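PDB 4HB9: similarities with probable monooxygenase from Photorhabdus luminescens, which binds flavin-adenine dinucleotide and is probably a flavin-dependent monooxygenase of the aromatic ring hydroxylase type. Local coordinates for residues A[50-53]-A[54-58]; A[63-66]-A[67-70]. All coordinates share one frame; numbering follows the deposited sequence. Where two conformers were deposited one is given.

How the contacts relate
Helix 49-58 follows strand 44-47, and contact 1 lies wholly within it, residues 50-53 meeting 54-58 one turn further on. A short connection leads into helix 61-70, where contact 2 repeats the arrangement between 63-66 and 67-70. Each contact closes no more than a helical turn; the two stand in series, neither nested nor crossed, with centres about 12 Å apart. Their helices pack on each other through Trp64, whose CE3 lies 3.7 Å from CA of Gln56, and through Leu55 against Phe67. Beyond this pair, contact 1 packs on helix 330-349, which carries FAD-binding residues, whereas contact 2 reaches strand 106-110 and helix 111-119.

Contact 1 (A[50-53]-A[54-58]); sequences FGKQ and ALQEC
Gln53 and Ala54 are neighbours in the middle of helix 49-58, and each pairs with a residue one turn away. The carbonyl of Gln53 accepts the amide of Glu57, Gln53 O to Glu57 N being 2.9 Å, while CG of Glu57 lies against the same oxygen. Further out, the Gln53 side chain runs extended from a CG set opposite the backbone N (chi1 -174°), and its amide comes obliquely to the Glu57 carboxylate. The two flat groups are turned 63° apart, and the bond from Gln53 NE2 to Glu57 OE2 is weak, 3.4 Å long and bent to 132° at the hydrogen. Ala54 gives its N-H to Phe50 O at 3.0 Å, and its CB packs over that oxygen and Gly51 O before meeting Leu335 and Leu339 of helix 330-349. Lys52 and Gln56 lie side by side on another face, pointing the same way, with Lys52 NZ 3.4 Å from Gln56 OE1. On the buried side, next to Ala54, Leu55 sets CG 3.3 Å from Gly51 O, and Gly51 itself lies beside Asn332, a residue that binds FAD. Four i-to-i+4 backbone bonds therefore carry the turn, and the long, bent amide-carboxylate link on its exposed flank can add little; its weight is further limited because Glu57 adopts two conformations.

Contact 2 (A[63-66]-A[67-70]); sequences NWLA and FEEA. With EDO (1,2-ethanediol), chain K.
Within helix 61-70, an amphipathic helix at the edge of the FAD-binding fold, Trp64 is the side chain on which the next turn rests. Glu68 comes over one face of its indole: CG stands 4.1 Å from the centroid of the five-membered ring, 27° off the normal, a CH-pi contact offset toward the rim. From there the extended Glu68 chain passes at a slant across the indole, bringing the carboxylate carbon CD to 3.3 Å from Trp64 NE1, with the carboxylate plane turned 37° from the ring. Phe67 approaches the six-membered part obliquely, Phe67 CD2 reaching Trp64 CZ3 at 3.5 Å. The ring planes are only modestly inclined and displaced, with centroids 5.5 Å apart, so little of one ring lies over the other. Both aromatic side chains have CG opposite the backbone N (chi1 170° for Trp64), which sends them out on the flank that packs on helix 49-58. The helix frame is of the ordinary i-to-i+4 kind, as in Phe67 N to Asn63 O at 2.9 Å. Phe67 continues inward to Leu107 and Ile109 of strand 106-110, while the Asn63 amide nitrogen ND2 ties the helix to the carbonyls of Ile117 and Lys120. On the exposed flank, CD2 of Leu65 lies 3.3 Å from Glu68 OE1, and a 1,2-ethanediol, probably from the crystallisation liquor, donates from O1 to Glu68 O at 2.7 Å.

Contact 1 (A[50-53]-A[54-58])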
loop_
_atom_site.group_PDB
_atom_site.type_symbol
_atom_site.label_atom_id
_atom_site.label_comp_id
_atom_site.label_asym_id
_atom_site.label_seq_id
_atom_site.Cartn_x
_atom_site.Cartn_y
_atom_site.Cartn_z
ATOM N N PHE A 50 -8.954 -4.447 9.639
ATOM C CA PHE A 50 -8.952 -5.492 8.621
ATOM C C PHE A 50 -7.558 -6.063 8.433
ATOM O O PHE A 50 -7.384 -7.276 8.418
ATOM C CB PHE A 50 -9.513 -4.981 7.281
ATOM C CG PHE A 50 -10.953 -4.548 7.348
ATOM C CD1 PHE A 50 -11.980 -5.487 7.339
ATOM C CD2 PHE A 50 -11.286 -3.197 7.402
ATOM C CE1 PHE A 50 -13.312 -5.093 7.400
ATOM C CE2 PHE A 50 -12.621 -2.796 7.468
ATOM C CZ PHE A 50 -13.628 -3.747 7.463
ATOM N N GLY A 51 -6.561 -5.177 8.344
ATOM C CA GLY A 51 -5.180 -5.568 8.268
ATOM C C GLY A 51 -4.704 -6.327 9.490
ATOM O O GLY A 51 -3.992 -7.334 9.358
ATOM N N LYS A 52 -5.116 -5.859 10.669
ATOM C CA LYS A 52 -4.738 -6.463 11.924
ATOM C C LYS A 52 -5.277 -7.891 12.026
ATOM O O LYS A 52 -4.552 -8.804 12.384
ATOM C CB LYS A 52 -5.239 -5.622 13.110
ATOM C CG LYS A 52 -4.742 -6.128 14.459
ATOM C CD LYS A 52 -5.259 -5.300 15.629
ATOM C CE LYS A 52 -4.965 -5.956 16.977
ATOM N NZ LYS A 52 -5.660 -7.271 17.141
ATOM N N GLN A 53 -6.545 -8.072 11.690
ATOM C CA GLN A 53 -7.154 -9.408 11.734
ATOM C C GLN A 53 -6.478 -10.359 10.736
ATOM O O GLN A 53 -6.189 -11.545 11.055
ATOM C CB GLN A 53 -8.660 -9.301 11.446
ATOM C CG GLN A 53 -9.382 -10.622 11.607
ATOM C CD GLN A 53 -10.812 -10.578 11.088
ATOM O OE1 GLN A 53 -11.120 -9.877 10.104
ATOM N NE2 GLN A 53 -11.668 -11.379 11.690
ATOM N N ALA A 54 -6.213 -9.856 9.541
ATOM C CA ALA A 54 -5.543 -10.664 8.514
ATOM C C ALA A 54 -4.188 -11.153 9.012
ATOM O O ALA A 54 -3.851 -12.332 8.921
ATOM C CB ALA A 54 -5.378 -9.883 7.225
ATOM N N LEU A 55 -3.419 -10.244 9.598
ATOM C CA LEU A 55 -2.105 -10.612 10.108
ATOM C C LEU A 55 -2.214 -11.610 11.250
ATOM O O LEU A 55 -1.432 -12.561 11.332
ATOM C CB LEU A 55 -1.337 -9.361 10.537
ATOM C CG LEU A 55 -0.938 -8.457 9.373
ATOM C CD1 LEU A 55 -0.553 -7.071 9.898
ATOM C CD2 LEU A 55 0.215 -9.003 8.547
ATOM N N GLN A 56 -3.138 -11.385 12.165
ATOM C CA GLN A 56 -3.213 -12.236 13.353
ATOM C C GLN A 56 -3.686 -13.644 12.965
ATOM O O GLN A 56 -3.219 -14.627 13.542
ATOM C CB GLN A 56 -4.125 -11.623 14.416
ATOM C CG GLN A 56 -4.062 -12.315 15.765
ATOM C CD GLN A 56 -4.809 -11.544 16.838
ATOM O OE1 GLN A 56 -5.567 -10.617 16.544
ATOM N NE2 GLN A 56 -4.566 -11.903 18.094
ATOM N N GLU A 57 -4.596 -13.719 11.996
ATOM C CA GLU A 57 -5.157 -15.010 11.549
ATOM C C GLU A 57 -4.255 -15.771 10.555
ATOM O O GLU A 57 -4.368 -16.986 10.416
ATOM C CB GLU A 57 -6.595 -14.798 11.002
ATOM C CG GLU A 57 -7.537 -14.250 12.082
ATOM C CD GLU A 57 -9.031 -14.381 11.792
ATOM O OE1 GLU A 57 -9.432 -14.822 10.691
ATOM O OE2 GLU A 57 -9.821 -14.025 12.701
ATOM N N CYS A 58 -3.357 -15.085 9.859
ATOM C CA CYS A 58 -2.502 -15.770 8.885
ATOM C C CYS A 58 -1.089 -16.066 9.359
ATOM O O CYS A 58 -0.499 -17.082 8.963
ATOM C CB CYS A 58 -2.390 -14.964 7.597
ATOM S SG CYS A 58 -3.939 -14.922 6.674
#

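Contact 2 (A[63-66]-A[67-70])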
loop_
_atom_site.group_PDB
_atom_site.type_symbol
_atom_site.label_atom_id
_atom_site.label_comp_id
_atom_site.label_asym_id
_atom_site.label_seq_id
_atom_site.Cartn_x
_atom_site.Cartn_y
_atom_site.Cartn_z
ATOM N N ASN A 63 5.806 -14.545 14.232
ATOM C CA ASN A 63 5.708 -13.344 13.376
ATOM C C ASN A 63 4.715 -12.339 13.964
ATOM O O ASN A 63 4.991 -11.126 13.993
ATOM C CB ASN A 63 5.270 -13.684 11.946
ATOM C CG ASN A 63 6.158 -14.707 11.274
ATOM O OD1 ASN A 63 6.393 -15.784 11.813
ATOM N ND2 ASN A 63 6.635 -14.390 10.087
ATOM N N TRP A 64 3.580 -12.827 14.447
ATOM C CA TRP A 64 2.571 -11.945 15.024
ATOM C C TRP A 64 3.148 -11.201 16.240
ATOM O O TRP A 64 3.028 -9.979 16.361
ATOM C CB TRP A 64 1.307 -12.727 15.403
ATOM C CG TRP A 64 0.354 -11.924 16.198
ATOM C CD1 TRP A 64 0.022 -12.099 17.507
ATOM C CD2 TRP A 64 -0.359 -10.783 15.756
ATOM N NE1 TRP A 64 -0.868 -11.143 17.900
ATOM C CE2 TRP A 64 -1.105 -10.308 16.848
ATOM C CE3 TRP A 64 -0.450 -10.114 14.541
ATOM C CZ2 TRP A 64 -1.941 -9.218 16.743
ATOM C CZ3 TRP A 64 -1.253 -9.021 14.451
ATOM C CH2 TRP A 64 -1.990 -8.583 15.541
ATOM N N LEU A 65 3.846 -11.919 17.108
ATOM C CA LEU A 65 4.456 -11.242 18.270
ATOM C C LEU A 65 5.482 -10.190 17.842
ATOM O O LEU A 65 5.578 -9.122 18.472
ATOM C CB LEU A 65 5.098 -12.240 19.232
ATOM C CG LEU A 65 4.173 -13.165 20.016
ATOM C CD1 LEU A 65 4.995 -13.995 20.988
ATOM C CD2 LEU A 65 3.080 -12.434 20.764
ATOM N N ALA A 66 6.248 -10.469 16.785
ATOM C CA ALA A 66 7.225 -9.497 16.266
ATOM C C ALA A 66 6.536 -8.225 15.725
ATOM O O ALA A 66 7.019 -7.096 15.913
ATOM C CB ALA A 66 8.108 -10.115 15.201
ATOM N N PHE A 67 5.404 -8.425 15.078
ATOM C CA PHE A 67 4.557 -7.332 14.638
ATOM C C PHE A 67 4.070 -6.468 15.796
ATOM O O PHE A 67 4.164 -5.246 15.722
ATOM C CB PHE A 67 3.349 -7.833 13.832
ATOM C CG PHE A 67 2.407 -6.739 13.449
ATOM C CD1 PHE A 67 2.716 -5.883 12.401
ATOM C CD2 PHE A 67 1.217 -6.541 14.144
ATOM C CE1 PHE A 67 1.875 -4.857 12.055
ATOM C CE2 PHE A 67 0.359 -5.513 13.795
ATOM C CZ PHE A 67 0.686 -4.663 12.760
ATOM N N GLU A 68 3.554 -7.093 16.844
ATOM C CA GLU A 68 3.082 -6.362 18.015
ATOM C C GLU A 68 4.232 -5.555 18.621
ATOM O O GLU A 68 4.037 -4.408 18.997
ATOM C CB GLU A 68 2.502 -7.316 19.069
ATOM C CG GLU A 68 1.176 -7.911 18.649
ATOM C CD GLU A 68 0.551 -8.779 19.705
ATOM O OE1 GLU A 68 1.222 -9.701 20.220
ATOM O OE2 GLU A 68 -0.632 -8.558 19.983
ATOM N N GLU A 69 5.407 -6.164 18.693
ATOM C CA GLU A 69 6.616 -5.532 19.236
ATOM C C GLU A 69 7.077 -4.316 18.408
ATOM O O GLU A 69 7.492 -3.300 18.966
ATOM C CB GLU A 69 7.719 -6.574 19.343
ATOM C CG GLU A 69 9.089 -6.077 19.775
ATOM C CD GLU A 69 9.144 -5.502 21.176
ATOM O OE1 GLU A 69 8.282 -5.844 22.015
ATOM O OE2 GLU A 69 10.086 -4.705 21.445
ATOM N N ALA A 70 7.006 -4.424 17.077
ATOM C CA ALA A 70 7.528 -3.371 16.207
ATOM C C ALA A 70 6.554 -2.213 16.001
ATOM O O ALA A 70 6.984 -1.078 15.767
ATOM C CB ALA A 70 7.939 -3.949 14.863
HETATM C C1 EDO K . 1.057 -2.073 19.276
HETATM O O1 EDO K . 1.619 -3.377 19.444
HETATM C C2 EDO K . 1.896 -0.971 19.917
HETATM O O2 EDO K . 2.604 -1.383 21.094
#